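Local coordinates for Sso-CP2 metallo-carboxypetidase (Sulfolobus solfataricus, PDB 4MMO), which probably acts as a zinc-dependent carboxypeptidase of the M20 family, cleaving peptides from the C-terminal end, at residues L66-H71 against M110-A115; K117-K122 against E429-Y434. All coordinates share one frame; numbering follows the deposited sequence.

Overall arrangement
Both contacts lie in the zinc-binding α/β part of the chain and share helix 102-121. Contact 1 sets the middle of this helix against strand 65-71; contact 2 sets the far end of the same helix against helix 417-433. Their centres are about 12 Å apart, and they touch directly: L66 CD2 lies 3.6 Å from F430 CE2, and the same L66 CD2 is 3.8 Å from L431 CD2. Contact 1 reaches toward the metal site of H71, D104 and E163, since H71 ends its strand and D104 lies on the shared helix; contact 2 lies away from that site. Contact 1 is centred about 16 Å from the chain's centre, contact 2 about 27 Å.

Contact 1: residues L66-H71 against M110-A115; sequences LLIYNH and MARLFA
R112 reaches from the helix to the strand and brings its guanidinium up against I68 and N70. Its CG lies anti to the carbonyl carbon (chi1 -67°), and the chain beyond is extended through CD to NE, which carries the charged end across the 10.4 Å separating the helix and strand axes. The atom that does most of the touching is NH1. It donates to N70 OD1 at 3.1 Å, but an N-H...O angle of only 134° makes this bond weak. The amide and guanidinium planes are 59° apart, and OD1 approaches obliquely, a relation unlike a flat, two-pronged pairing. The amide nitrogen also comes close: N70 ND2 and R112 NH1, both donors, are 3.3 Å apart without bonding. ND2 instead gives its hydrogen bond to N105 OD1, which fixes which way round the amide is turned and keeps OD1 for the arginine.

In the M20 catalytic fold, strand 65-71 runs inside the mixed sheet between strands 128-134 and 159-161, and helix 102-121 packs on one of its faces. The strand ends in H71, and the helix contains D104 in its first turn; both bind the zinc ion, with E163 as a further ligand.

Beside the polar pair, I68 supplies an apolar wall. Its CG2 meets R112 NH1 at 3.6 Å and the aliphatic R112 CD at 3.9 Å, so one methyl touches both the charged end and the stem. The backbone Y69 O stands near the guanidinium plane at its edge, 3.2 Å from R112 NH1. M162 O accepts a hydrogen bond from NH1, and A398 O a weak one from NH2.

Contact 2: residues K117-K122 against E429-Y434; sequences KHLLDK and EFLKLY
L119 forms the apolar part of the contact, dividing its two methyl groups between L431 and K432 of the other helix. L119 CD1 lies 3.4 Å from L431 CB, a close approach, and 3.7 Å from L431 CD1, so this one methyl meets both the base and one branch tip of its partner as the two leucines cross at a slant. L119 CG stands anti to the carbonyl carbon (chi1 -64°), and this torsion together with chi2 (-176°) splits the methyls between the two partners. The second methyl serves the lysine: L119 CD2 sits 3.9 Å from K432 CE and 4.1 Å from K432 CG. K432 is extended beyond CG, and its aliphatic chain crosses the leucine obliquely instead of presenting its ammonium to it. Cutting L119 back to an alanine would remove both methyls and is likely to leave a gap beside L431 and the K432 stem without its apolar neighbour.

The charged groups play a different part. K122 NZ and K432 NZ are 5.1 Å apart, a like-charged pair at the edge of the apolar contact; a long, weak ion pair with E124 is likely to offset some of the charge on K432. Within 117-122, K117 NZ forms a salt bridge of 3.0 Å with D121 OD2, one turn on, which accepts through its syn lone pair. H118 adds polar links beyond the two segments, through ND1 to E428 and through NE2 to E4.

The arrangement is a helix-helix contact within an α/β fold: the C-terminal parts of helices 102-121 and 417-433, distant in sequence, pack together on one face of the central mixed sheet of the M20 catalytic fold, L431 reaching L66 of strand 65-71.

Contact 1: residues L66-H71 against M110-A115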
loop_
_atom_site.group_PDB
_atom_site.type_symbol
_atom_site.label_atom_id
_atom_site.label_comp_id
_atom_site.label_asym_id
_atom_site.label_seq_id
_atom_site.Cartn_x
_atom_site.Cartn_y
_atom_site.Cartn_z
ATOM N N LEU A 66 -8.182 21.561 40.410
ATOM C CA LEU A 66 -7.950 20.416 39.544
ATOM C C LEU A 66 -8.451 20.686 38.119
ATOM O O LEU A 66 -9.583 21.124 37.920
ATOM C CB LEU A 66 -8.654 19.184 40.121
ATOM C CG LEU A 66 -8.620 17.909 39.275
ATOM C CD1 LEU A 66 -7.202 17.370 39.160
ATOM C CD2 LEU A 66 -9.554 16.861 39.856
ATOM N N LEU A 67 -7.596 20.422 37.139
ATOM C CA LEU A 67 -7.969 20.493 35.730
ATOM C C LEU A 67 -8.283 19.086 35.231
ATOM O O LEU A 67 -7.440 18.196 35.315
ATOM C CB LEU A 67 -6.830 21.106 34.907
ATOM C CG LEU A 67 -7.061 21.260 33.397
ATOM C CD1 LEU A 67 -8.281 22.117 33.113
ATOM C CD2 LEU A 67 -5.835 21.862 32.730
ATOM N N ILE A 68 -9.498 18.885 34.728
ATOM C CA ILE A 68 -9.915 17.575 34.230
ATOM C C ILE A 68 -10.038 17.592 32.706
ATOM O O ILE A 68 -10.779 18.396 32.150
ATOM C CB ILE A 68 -11.256 17.138 34.856
ATOM C CG1 ILE A 68 -11.103 17.023 36.376
ATOM C CG2 ILE A 68 -11.731 15.811 34.253
ATOM C CD1 ILE A 68 -12.344 16.543 37.106
ATOM N N TYR A 69 -9.309 16.693 32.050
ATOM C CA TYR A 69 -9.316 16.582 30.596
ATOM C C TYR A 69 -10.038 15.318 30.142
ATOM O O TYR A 69 -9.793 14.227 30.656
ATOM C CB TYR A 69 -7.879 16.582 30.052
ATOM C CG TYR A 69 -7.761 16.172 28.595
ATOM C CD1 TYR A 69 -7.636 14.836 28.240
ATOM C CD2 TYR A 69 -7.767 17.120 27.579
ATOM C CE1 TYR A 69 -7.528 14.452 26.920
ATOM C CE2 TYR A 69 -7.657 16.743 26.245
ATOM C CZ TYR A 69 -7.540 15.408 25.924
ATOM O OH TYR A 69 -7.436 15.018 24.607
ATOM N N ASN A 70 -10.930 15.481 29.171
ATOM C CA ASN A 70 -11.552 14.358 28.477
ATOM C C ASN A 70 -11.800 14.759 27.025
ATOM O O ASN A 70 -11.615 15.916 26.668
ATOM C CB ASN A 70 -12.865 13.955 29.151
ATOM C CG ASN A 70 -12.651 13.251 30.480
ATOM O OD1 ASN A 70 -12.867 13.829 31.544
ATOM N ND2 ASN A 70 -12.237 11.990 30.422
ATOM N N HIS A 71 -12.201 13.814 26.184
ATOM C CA HIS A 71 -12.532 14.143 24.799
ATOM C C HIS A 71 -13.847 13.506 24.384
ATOM O O HIS A 71 -14.097 12.334 24.671
ATOM C CB HIS A 71 -11.403 13.745 23.847
ATOM C CG HIS A 71 -11.128 12.273 23.807
ATOM N ND1 HIS A 71 -11.860 11.401 23.039
ATOM C CD2 HIS A 71 -10.190 11.532 24.442
ATOM C CE1 HIS A 71 -11.383 10.173 23.199
ATOM N NE2 HIS A 71 -10.373 10.229 24.044
ATOM N N MET A 110 -18.367 10.935 31.429
ATOM C CA MET A 110 -19.670 11.164 32.041
ATOM C C MET A 110 -19.669 10.726 33.505
ATOM O O MET A 110 -20.317 11.351 34.346
ATOM C CB MET A 110 -20.754 10.408 31.268
ATOM C CG MET A 110 -22.171 10.706 31.720
ATOM S SD MET A 110 -22.660 12.417 31.451
ATOM C CE MET A 110 -22.637 12.513 29.664
ATOM N N ALA A 111 -18.948 9.648 33.796
ATOM C CA ALA A 111 -18.792 9.177 35.167
ATOM C C ALA A 111 -18.242 10.299 36.037
ATOM O O ALA A 111 -18.802 10.614 37.087
ATOM C CB ALA A 111 -17.871 7.967 35.218
ATOM N N ARG A 112 -17.162 10.922 35.574
ATOM C CA ARG A 112 -16.528 12.008 36.309
ATOM C C ARG A 112 -17.504 13.152 36.563
ATOM O O ARG A 112 -17.512 13.738 37.646
ATOM C CB ARG A 112 -15.310 12.530 35.548
ATOM C CG ARG A 112 -14.169 11.538 35.456
ATOM C CD ARG A 112 -13.016 12.105 34.652
ATOM N NE ARG A 112 -11.862 11.212 34.651
ATOM C CZ ARG A 112 -10.729 11.452 33.998
ATOM N NH1 ARG A 112 -10.593 12.560 33.283
ATOM N NH2 ARG A 112 -9.734 10.580 34.056
ATOM N N LEU A 113 -18.325 13.461 35.564
ATOM C CA LEU A 113 -19.314 14.534 35.677
ATOM C C LEU A 113 -20.334 14.245 36.770
ATOM O O LEU A 113 -20.704 15.132 37.536
ATOM C CB LEU A 113 -20.056 14.730 34.350
ATOM C CG LEU A 113 -19.636 15.888 33.448
ATOM C CD1 LEU A 113 -20.485 15.881 32.183
ATOM C CD2 LEU A 113 -19.766 17.227 34.152
ATOM N N PHE A 114 -20.799 13.002 36.829
ATOM C CA PHE A 114 -21.800 12.626 37.809
ATOM C C PHE A 114 -21.198 12.527 39.216
ATOM O O PHE A 114 -21.892 12.765 40.201
ATOM C CB PHE A 114 -22.501 11.330 37.399
ATOM C CG PHE A 114 -23.653 11.551 36.455
ATOM C CD1 PHE A 114 -24.861 12.036 36.928
ATOM C CD2 PHE A 114 -23.521 11.298 35.098
ATOM C CE1 PHE A 114 -25.920 12.255 36.069
ATOM C CE2 PHE A 114 -24.579 11.514 34.234
ATOM C CZ PHE A 114 -25.779 11.993 34.720
ATOM N N ALA A 115 -19.910 12.204 39.307
ATOM C CA ALA A 115 -19.219 12.225 40.594
ATOM C C ALA A 115 -19.203 13.647 41.142
ATOM O O ALA A 115 -19.530 13.876 42.305
ATOM C CB ALA A 115 -17.801 11.695 40.457
#

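Contact 2: residues K117-K122 against E429-Y434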
loop_
_atom_site.group_PDB
_atom_site.type_symbol
_atom_site.label_atom_id
_atom_site.label_comp_id
_atom_site.label_asym_id
_atom_site.label_seq_id
_atom_site.Cartn_x
_atom_site.Cartn_y
_atom_site.Cartn_z
ATOM N N LYS A 117 -21.173 16.057 40.413
ATOM C CA LYS A 117 -22.549 16.407 40.733
ATOM C C LYS A 117 -22.933 15.910 42.119
ATOM O O LYS A 117 -23.545 16.635 42.902
ATOM C CB LYS A 117 -23.498 15.792 39.708
ATOM C CG LYS A 117 -24.961 16.124 39.939
ATOM C CD LYS A 117 -25.862 15.316 39.021
ATOM C CE LYS A 117 -27.230 15.958 38.891
ATOM N NZ LYS A 117 -27.845 16.263 40.210
ATOM N N HIS A 118 -22.588 14.661 42.405
ATOM C CA HIS A 118 -22.936 14.054 43.679
ATOM C C HIS A 118 -22.312 14.836 44.829
ATOM O O HIS A 118 -22.990 15.174 45.798
ATOM C CB HIS A 118 -22.496 12.590 43.708
ATOM C CG HIS A 118 -23.248 11.722 42.748
ATOM N ND1 HIS A 118 -22.957 10.386 42.562
ATOM C CD2 HIS A 118 -24.282 11.998 41.920
ATOM C CE1 HIS A 118 -23.777 9.881 41.661
ATOM N NE2 HIS A 118 -24.593 10.838 41.253
ATOM N N LEU A 119 -21.026 15.147 44.707
ATOM C CA LEU A 119 -20.333 15.895 45.746
ATOM C C LEU A 119 -20.927 17.292 45.914
ATOM O O LEU A 119 -21.074 17.771 47.035
ATOM C CB LEU A 119 -18.836 15.981 45.444
ATOM C CG LEU A 119 -18.073 14.652 45.447
ATOM C CD1 LEU A 119 -16.585 14.895 45.236
ATOM C CD2 LEU A 119 -18.296 13.874 46.737
ATOM N N LEU A 120 -21.269 17.940 44.805
ATOM C CA LEU A 120 -21.912 19.252 44.858
ATOM C C LEU A 120 -23.258 19.172 45.573
ATOM O O LEU A 120 -23.595 20.037 46.382
ATOM C CB LEU A 120 -22.122 19.811 43.447
ATOM C CG LEU A 120 -20.931 20.472 42.750
ATOM C CD1 LEU A 120 -21.294 20.828 41.315
ATOM C CD2 LEU A 120 -20.480 21.711 43.502
ATOM N N ASP A 121 -24.026 18.130 45.264
ATOM C CA ASP A 121 -25.354 17.953 45.842
ATOM C C ASP A 121 -25.305 17.741 47.357
ATOM O O ASP A 121 -26.319 17.893 48.039
ATOM C CB ASP A 121 -26.069 16.767 45.184
ATOM C CG ASP A 121 -26.514 17.062 43.757
ATOM O OD1 ASP A 121 -26.501 18.243 43.346
ATOM O OD2 ASP A 121 -26.893 16.104 43.050
ATOM N N LYS A 122 -24.130 17.388 47.872
ATOM C CA LYS A 122 -23.956 17.139 49.299
ATOM C C LYS A 122 -23.063 18.191 49.954
ATOM O O LYS A 122 -22.725 18.078 51.133
ATOM C CB LYS A 122 -23.339 15.757 49.525
ATOM C CG LYS A 122 -24.107 14.605 48.903
ATOM C CD LYS A 122 -23.441 13.278 49.249
ATOM C CE LYS A 122 -23.786 12.179 48.257
ATOM N NZ LYS A 122 -22.570 11.653 47.570
ATOM N N GLU A 429 -14.394 9.268 45.417
ATOM C CA GLU A 429 -13.363 9.029 46.421
ATOM C C GLU A 429 -12.094 9.800 46.092
ATOM O O GLU A 429 -11.433 10.322 46.991
ATOM C CB GLU A 429 -13.052 7.536 46.538
ATOM C CG GLU A 429 -14.001 6.774 47.450
ATOM C CD GLU A 429 -13.950 7.264 48.888
ATOM O OE1 GLU A 429 -14.943 7.063 49.617
ATOM O OE2 GLU A 429 -12.918 7.851 49.286
ATOM N N PHE A 430 -11.755 9.889 44.808
ATOM C CA PHE A 430 -10.562 10.625 44.415
ATOM C C PHE A 430 -10.689 12.103 44.776
ATOM O O PHE A 430 -9.744 12.702 45.279
ATOM C CB PHE A 430 -10.271 10.468 42.922
ATOM C CG PHE A 430 -9.365 11.533 42.377
ATOM C CD1 PHE A 430 -8.009 11.523 42.667
ATOM C CD2 PHE A 430 -9.871 12.558 41.592
ATOM C CE1 PHE A 430 -7.172 12.512 42.179
ATOM C CE2 PHE A 430 -9.040 13.549 41.103
ATOM C CZ PHE A 430 -7.688 13.525 41.396
ATOM N N LEU A 431 -11.863 12.678 44.535
ATOM C CA LEU A 431 -12.087 14.100 44.783
ATOM C C LEU A 431 -12.188 14.427 46.280
ATOM O O LEU A 431 -11.907 15.548 46.693
ATOM C CB LEU A 431 -13.362 14.572 44.071
ATOM C CG LEU A 431 -13.376 14.594 42.531
ATOM C CD1 LEU A 431 -14.778 14.868 42.035
ATOM C CD2 LEU A 431 -12.419 15.634 41.974
ATOM N N LYS A 432 -12.623 13.461 47.081
ATOM C CA LYS A 432 -12.712 13.651 48.527
ATOM C C LYS A 432 -11.320 13.622 49.138
ATOM O O LYS A 432 -11.036 14.307 50.116
ATOM C CB LYS A 432 -13.568 12.551 49.155
ATOM C CG LYS A 432 -15.064 12.760 49.016
ATOM C CD LYS A 432 -15.830 11.500 49.382
ATOM C CE LYS A 432 -17.229 11.826 49.870
ATOM N NZ LYS A 432 -18.138 10.651 49.782
ATOM N N LEU A 433 -10.448 12.838 48.518
ATOM C CA LEU A 433 -9.149 12.502 49.073
ATOM C C LEU A 433 -8.055 13.477 48.636
ATOM O O LEU A 433 -7.178 13.835 49.429
ATOM C CB LEU A 433 -8.805 11.085 48.625
ATOM C CG LEU A 433 -7.661 10.326 49.280
ATOM C CD1 LEU A 433 -7.772 10.331 50.796
ATOM C CD2 LEU A 433 -7.690 8.914 48.746
ATOM N N TYR A 434 -8.111 13.908 47.379
ATOM C CA TYR A 434 -7.112 14.829 46.834
ATOM C C TYR A 434 -6.905 16.085 47.688
ATOM O O TYR A 434 -5.765 16.463 47.963
ATOM C CB TYR A 434 -7.474 15.230 45.400
ATOM C CG TYR A 434 -6.579 16.303 44.821
ATOM C CD1 TYR A 434 -5.213 16.096 44.682
ATOM C CD2 TYR A 434 -7.099 17.520 44.411
ATOM C CE1 TYR A 434 -4.392 17.073 44.153
ATOM C CE2 TYR A 434 -6.286 18.502 43.875
ATOM C CZ TYR A 434 -4.935 18.274 43.750
ATOM O OH TYR A 434 -4.127 19.252 43.222
#